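Uncharacterized protein (Staphylococcus aureus subsp. aureus, PDB 3H04) is of unknown function but has an alpha/beta-hydrolase fold and is probably an esterase, perhaps related to feruloyl esterases. Local coordinates at residues A[18-23]-A[59-64]; A[129-134]-A[189-194]. All blocks are in the same frame, centred on the assembly; numbering follows the deposited sequence.

From the N terminus, strand 4-9 turns back into strand 15-21, whose last residues, with the start of the following loop, make up 18-23. The chain then runs through strand 30-35 and helix 50-56 before residues 59-64 return beside 18-23, so contact 1 closes a loop of 35 residues and joins two antiparallel strands near the N-terminal edge of the mixed sheet. Only afterwards does contact 2 open; across 54 residues without a strand it joins the loop between strand 121-125 and helix 134-137 to the loop after helix 185-189. The two contacts follow in series, neither nesting nor crossing, on opposite sides of the chain's centre, their centres 31 Å apart.

Contact 1 of 2, residues A[18-23]-A[59-64]; sequences YTIIKA and HYDLIQ
Ile63 overlaps two neighbours on one face of the sheet: its CG1 lies alongside Ile20 CG1 at 3.8 Å, and its CG2 meets Tyr18 CD1 at 3.6 Å, all three side chains pointing the same way. Tyr18 CG sits in the crowded position between its backbone N and carbonyl carbon (chi1 67°), with its ring alongside Ile63. Ile20 and Ile63 form a non-hydrogen-bonded antiparallel pair, flanked by two hydrogen-bonded pairs. Thr19-Gln64 has one good bond, Gln64 N to Thr19 O, and a weak return bond. The two bonds of Ile21-Leu62 are nearly straight, with Ile21 N to Leu62 O at 2.8 Å (172° at the hydrogen) and Leu62 N to Ile21 O at 3.0 Å. This is the antiparallel join of strands 15-21 and 60-65 in the alpha/beta-hydrolase sheet; the axes run 166° apart. On the other face Gln64 crosses Ile21 obliquely, bringing OE1 to 3.2 Å from Ile21 CD1, while NE2 bonds to Ala45 O. Where the chain leaves strand 15-21, Lys22 and Ala23 grip Asp61 of the neighbouring strand. The bent Lys22 chain brings NZ to 3.0 Å from Asp61 OD2, on its syn lone pair, in a salt bridge. Ala23 N meets Asp61 OD1 at 2.9 Å from above the carboxylate plane; Tyr93 OH and Thr28 OG1 also bond the carboxylate.

Contact 2 of 2, residues A[129-134]-A[189-194]; sequences SRINTE and INIADY
The side-chain amide of Asn132 and the ring of Tyr194 stand almost perpendicular, their planes 88° apart, and this crossing defines the polar half of the contact. Asn132 carries CG anti to its backbone N (chi1 -177°), which places OD1 at the rim of the ring, near its plane, 3.3 Å from Tyr194 CE1. The amide oxygen therefore faces a ring C-H edge and does not lie over the pi face. Tyr194 has CG in the crowded position between its backbone N and carbonyl carbon (chi1 70°), and its ring reaches Asn132 although the first bond of the side chain does not head there.

Ile131 builds the apolar half. It too has CG1 in the crowded position, and with chi2 extended it carries CD1 up against residues 189-194. That methyl lies 3.9 Å from Tyr194 CB, the two side chains crossing obliquely, and it also meets Ile191 CD1 at 4.2 Å and Ile189 CD1 at 4.3 Å. CG1 rests 3.7 Å from Tyr194 O.

At the backbone, Asn132 is the centre of an inverse gamma turn, closed by a weak bond from Thr133 N to Ile131 O, just before helix 134-137. Across the contact, Asn190 leaves helix 185-189 with positive phi. Both loops belong to the largely helical insertion between parallel strands 121-125 and 212-217, where alpha/beta-hydrolases commonly carry their cap, so it probably corresponds to one. Leu75 of helix 75-91 packs on Ile131, Ile189 and Ile191.

With 229 Å² buried and no hydrogen bonds between the two segments, their cohesion rests on van der Waals packing around Ile131, probably aided by weak electrostatic attraction between the Asn132 oxygen and the positively polarised ring edge of Tyr194.

Contact 1 of 2, residues A[18-23]-A[59-64]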
loop_
_atom_site.group_PDB
_atom_site.type_symbol
_atom_site.label_atom_id
_atom_site.label_comp_id
_atom_site.label_asym_id
_atom_site.label_seq_id
_atom_site.Cartn_x
_atom_site.Cartn_y
_atom_site.Cartn_z
ATOM N N TYR A 18 5.834 3.187 -14.106
ATOM C CA TYR A 18 4.466 2.870 -13.784
ATOM C C TYR A 18 3.777 2.358 -15.035
ATOM O O TYR A 18 4.233 2.656 -16.145
ATOM C CB TYR A 18 3.710 4.014 -13.103
ATOM C CG TYR A 18 3.431 5.243 -13.921
ATOM C CD1 TYR A 18 2.271 5.343 -14.692
ATOM C CD2 TYR A 18 4.320 6.321 -13.914
ATOM C CE1 TYR A 18 1.995 6.489 -15.439
ATOM C CE2 TYR A 18 4.056 7.461 -14.673
ATOM C CZ TYR A 18 2.883 7.526 -15.408
ATOM O OH TYR A 18 2.629 8.653 -16.093
ATOM N N THR A 19 2.768 1.512 -14.824
ATOM C CA THR A 19 1.945 0.916 -15.871
ATOM C C THR A 19 0.497 1.347 -15.725
ATOM O O THR A 19 -0.042 1.495 -14.609
ATOM C CB THR A 19 1.960 -0.628 -15.861
ATOM O OG1 THR A 19 1.328 -1.095 -14.648
ATOM C CG2 THR A 19 3.377 -1.148 -15.912
ATOM N N ILE A 20 -0.134 1.582 -16.862
ATOM C CA ILE A 20 -1.545 1.884 -16.914
ATOM C C ILE A 20 -2.194 0.769 -17.699
ATOM O O ILE A 20 -1.785 0.477 -18.839
ATOM C CB ILE A 20 -1.836 3.229 -17.625
ATOM C CG1 ILE A 20 -1.130 4.385 -16.894
ATOM C CG2 ILE A 20 -3.377 3.468 -17.782
ATOM C CD1 ILE A 20 -1.613 5.760 -17.338
ATOM N N ILE A 21 -3.205 0.146 -17.090
ATOM C CA ILE A 21 -4.088 -0.763 -17.797
ATOM C C ILE A 21 -5.392 -0.022 -17.999
ATOM O O ILE A 21 -6.001 0.416 -17.008
ATOM C CB ILE A 21 -4.386 -2.035 -16.958
ATOM C CG1 ILE A 21 -3.140 -2.913 -16.844
ATOM C CG2 ILE A 21 -5.599 -2.830 -17.603
ATOM C CD1 ILE A 21 -3.070 -3.739 -15.579
ATOM N N LYS A 22 -5.831 0.102 -19.257
ATOM C CA LYS A 22 -7.027 0.883 -19.606
ATOM C C LYS A 22 -8.344 0.192 -19.282
ATOM O O LYS A 22 -8.445 -1.039 -19.349
ATOM C CB LYS A 22 -7.044 1.227 -21.105
ATOM C CG LYS A 22 -5.887 2.072 -21.605
ATOM C CD LYS A 22 -5.804 3.470 -20.953
ATOM C CE LYS A 22 -6.713 4.503 -21.603
ATOM N NZ LYS A 22 -7.988 4.635 -20.819
ATOM N N ALA A 23 -9.348 1.000 -18.934
ATOM C CA ALA A 23 -10.732 0.516 -18.763
ATOM C C ALA A 23 -11.195 -0.236 -20.011
ATOM O O ALA A 23 -11.030 0.272 -21.099
ATOM C CB ALA A 23 -11.654 1.671 -18.490
ATOM N N HIS A 59 -14.438 -0.704 -15.894
ATOM C CA HIS A 59 -14.832 0.686 -16.104
ATOM C C HIS A 59 -13.860 1.727 -15.550
ATOM O O HIS A 59 -14.072 2.924 -15.752
ATOM C CB HIS A 59 -16.246 0.889 -15.581
ATOM C CG HIS A 59 -17.279 0.139 -16.369
ATOM N ND1 HIS A 59 -18.178 -0.733 -15.790
ATOM C CD2 HIS A 59 -17.522 0.101 -17.704
ATOM C CE1 HIS A 59 -18.949 -1.256 -16.732
ATOM N NE2 HIS A 59 -18.566 -0.771 -17.904
ATOM N N TYR A 60 -12.786 1.270 -14.897
ATOM C CA TYR A 60 -11.772 2.143 -14.319
ATOM C C TYR A 60 -10.407 1.869 -14.949
ATOM O O TYR A 60 -10.107 0.737 -15.342
ATOM C CB TYR A 60 -11.728 1.962 -12.788
ATOM C CG TYR A 60 -13.028 2.390 -12.157
ATOM C CD1 TYR A 60 -13.264 3.726 -11.826
ATOM C CD2 TYR A 60 -14.056 1.494 -11.969
ATOM C CE1 TYR A 60 -14.476 4.141 -11.295
ATOM C CE2 TYR A 60 -15.240 1.888 -11.431
ATOM C CZ TYR A 60 -15.462 3.216 -11.101
ATOM O OH TYR A 60 -16.693 3.598 -10.589
ATOM N N ASP A 61 -9.574 2.900 -15.066
ATOM C CA ASP A 61 -8.150 2.650 -15.374
ATOM C C ASP A 61 -7.455 2.262 -14.085
ATOM O O ASP A 61 -7.817 2.770 -13.011
ATOM C CB ASP A 61 -7.461 3.901 -15.935
ATOM C CG ASP A 61 -7.923 4.247 -17.352
ATOM O OD1 ASP A 61 -8.900 3.635 -17.844
ATOM O OD2 ASP A 61 -7.293 5.140 -17.942
ATOM N N LEU A 62 -6.472 1.364 -14.206
ATOM C CA LEU A 62 -5.676 0.879 -13.096
ATOM C C LEU A 62 -4.220 1.246 -13.365
ATOM O O LEU A 62 -3.674 0.856 -14.377
ATOM C CB LEU A 62 -5.811 -0.643 -12.922
ATOM C CG LEU A 62 -5.065 -1.194 -11.701
ATOM C CD1 LEU A 62 -5.655 -0.591 -10.420
ATOM C CD2 LEU A 62 -5.162 -2.717 -11.689
ATOM N N ILE A 63 -3.625 2.026 -12.471
ATOM C CA ILE A 63 -2.246 2.485 -12.651
ATOM C C ILE A 63 -1.365 1.919 -11.546
ATOM O O ILE A 63 -1.580 2.235 -10.395
ATOM C CB ILE A 63 -2.181 3.992 -12.638
ATOM C CG1 ILE A 63 -3.160 4.564 -13.653
ATOM C CG2 ILE A 63 -0.734 4.447 -12.981
ATOM C CD1 ILE A 63 -4.491 5.086 -13.124
ATOM N N GLN A 64 -0.390 1.085 -11.877
ATOM C CA GLN A 64 0.397 0.412 -10.852
ATOM C C GLN A 64 1.713 1.143 -10.625
ATOM O O GLN A 64 2.574 1.142 -11.513
ATOM C CB GLN A 64 0.538 -1.059 -11.253
ATOM C CG GLN A 64 -0.868 -1.594 -11.379
ATOM C CD GLN A 64 -0.997 -3.022 -11.737
ATOM O OE1 GLN A 64 -1.538 -3.317 -12.798
ATOM N NE2 GLN A 64 -0.607 -3.934 -10.831
#

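Contact 2 of 2, residues A[129-134]-A[189-194]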
loop_
_atom_site.group_PDB
_atom_site.type_symbol
_atom_site.label_atom_id
_atom_site.label_comp_id
_atom_site.label_asym_id
_atom_site.label_seq_id
_atom_site.Cartn_x
_atom_site.Cartn_y
_atom_site.Cartn_z
ATOM N N SER A 129 -2.759 3.679 9.167
ATOM C CA SER A 129 -2.641 5.140 8.960
ATOM C C SER A 129 -1.479 5.778 9.753
ATOM O O SER A 129 -1.347 7.009 9.836
ATOM C CB SER A 129 -3.954 5.787 9.407
ATOM O OG SER A 129 -4.177 5.634 10.823
ATOM N N ARG A 130 -0.730 4.936 10.446
ATOM C CA ARG A 130 0.317 5.427 11.344
ATOM C C ARG A 130 1.374 4.336 11.500
ATOM O O ARG A 130 1.063 3.147 11.352
ATOM C CB ARG A 130 -0.296 5.806 12.695
ATOM C CG ARG A 130 -1.170 4.673 13.221
ATOM C CD ARG A 130 -1.839 4.923 14.547
ATOM N NE ARG A 130 -2.637 3.748 14.928
ATOM C CZ ARG A 130 -3.383 3.687 16.029
ATOM N NH1 ARG A 130 -3.445 4.718 16.847
ATOM N NH2 ARG A 130 -4.065 2.587 16.326
ATOM N N ILE A 131 2.613 4.746 11.752
ATOM C CA ILE A 131 3.711 3.810 12.087
ATOM C C ILE A 131 4.074 3.810 13.566
ATOM O O ILE A 131 4.679 2.847 14.037
ATOM C CB ILE A 131 4.972 4.038 11.242
ATOM C CG1 ILE A 131 5.477 5.459 11.329
ATOM C CG2 ILE A 131 4.652 3.729 9.767
ATOM C CD1 ILE A 131 6.782 5.653 10.631
ATOM N N ASN A 132 3.687 4.861 14.285
ATOM C CA ASN A 132 3.966 5.004 15.704
ATOM C C ASN A 132 2.939 4.237 16.492
ATOM O O ASN A 132 2.052 4.838 17.099
ATOM C CB ASN A 132 3.946 6.479 16.134
ATOM C CG ASN A 132 4.306 6.659 17.599
ATOM O OD1 ASN A 132 4.855 5.746 18.232
ATOM N ND2 ASN A 132 4.007 7.830 18.147
ATOM N N THR A 133 3.061 2.915 16.511
ATOM C CA THR A 133 2.071 2.058 17.169
ATOM C C THR A 133 2.849 0.881 17.782
ATOM O O THR A 133 3.933 0.516 17.296
ATOM C CB THR A 133 0.885 1.652 16.147
ATOM O OG1 THR A 133 1.287 1.813 14.771
ATOM C CG2 THR A 133 -0.271 2.510 16.285
ATOM N N GLU A 134 2.381 0.288 18.871
ATOM C CA GLU A 134 3.268 -0.653 19.580
ATOM C C GLU A 134 3.620 -1.924 18.743
ATOM O O GLU A 134 4.779 -2.377 18.739
ATOM C CB GLU A 134 2.713 -1.014 20.965
ATOM C CG GLU A 134 3.788 -1.235 22.056
ATOM C CD GLU A 134 4.781 -0.049 22.309
ATOM O OE1 GLU A 134 4.367 1.131 22.305
ATOM O OE2 GLU A 134 5.993 -0.305 22.540
ATOM N N ILE A 189 13.111 1.930 8.655
ATOM C CA ILE A 189 12.423 3.086 8.036
ATOM C C ILE A 189 13.362 4.307 7.923
ATOM O O ILE A 189 13.283 5.059 6.964
ATOM C CB ILE A 189 11.114 3.380 8.811
ATOM C CG1 ILE A 189 9.995 2.504 8.246
ATOM C CG2 ILE A 189 10.748 4.873 8.818
ATOM C CD1 ILE A 189 8.908 2.222 9.234
ATOM N N ASN A 190 14.282 4.426 8.882
ATOM C CA ASN A 190 15.470 5.278 8.795
ATOM C C ASN A 190 15.064 6.756 8.634
ATOM O O ASN A 190 15.456 7.412 7.683
ATOM C CB ASN A 190 16.402 4.823 7.660
ATOM C CG ASN A 190 17.777 5.463 7.739
ATOM O OD1 ASN A 190 18.194 5.925 8.803
ATOM N ND2 ASN A 190 18.483 5.514 6.603
ATOM N N ILE A 191 14.214 7.233 9.530
ATOM C CA ILE A 191 13.834 8.647 9.516
ATOM C C ILE A 191 14.145 9.249 10.853
ATOM O O ILE A 191 14.382 8.516 11.804
ATOM C CB ILE A 191 12.354 8.896 9.128
ATOM C CG1 ILE A 191 11.384 8.178 10.091
ATOM C CG2 ILE A 191 12.201 8.642 7.663
ATOM C CD1 ILE A 191 9.983 8.112 9.626
ATOM N N ALA A 192 14.137 10.589 10.911
ATOM C CA ALA A 192 14.646 11.316 12.057
ATOM C C ALA A 192 13.719 11.073 13.221
ATOM O O ALA A 192 14.163 10.893 14.338
ATOM C CB ALA A 192 14.748 12.843 11.772
ATOM N N ASP A 193 12.423 11.100 12.962
ATOM C CA ASP A 193 11.447 10.973 14.037
ATOM C C ASP A 193 10.169 10.337 13.534
ATOM O O ASP A 193 9.312 10.996 12.931
ATOM C CB ASP A 193 11.126 12.322 14.646
ATOM C CG ASP A 193 10.253 12.191 15.892
ATOM O OD1 ASP A 193 9.844 11.035 16.254
ATOM O OD2 ASP A 193 9.994 13.233 16.510
ATOM N N TYR A 194 10.051 9.049 13.786
ATOM C CA TYR A 194 8.885 8.272 13.333
ATOM C C TYR A 194 7.598 8.677 14.034
ATOM O O TYR A 194 6.518 8.238 13.612
ATOM C CB TYR A 194 9.131 6.778 13.559
ATOM C CG TYR A 194 9.124 6.403 15.023
ATOM C CD1 TYR A 194 7.963 5.941 15.633
ATOM C CD2 TYR A 194 10.263 6.534 15.812
ATOM C CE1 TYR A 194 7.935 5.629 16.971
ATOM C CE2 TYR A 194 10.242 6.213 17.167
ATOM C CZ TYR A 194 9.071 5.750 17.733
ATOM O OH TYR A 194 9.035 5.433 19.087
#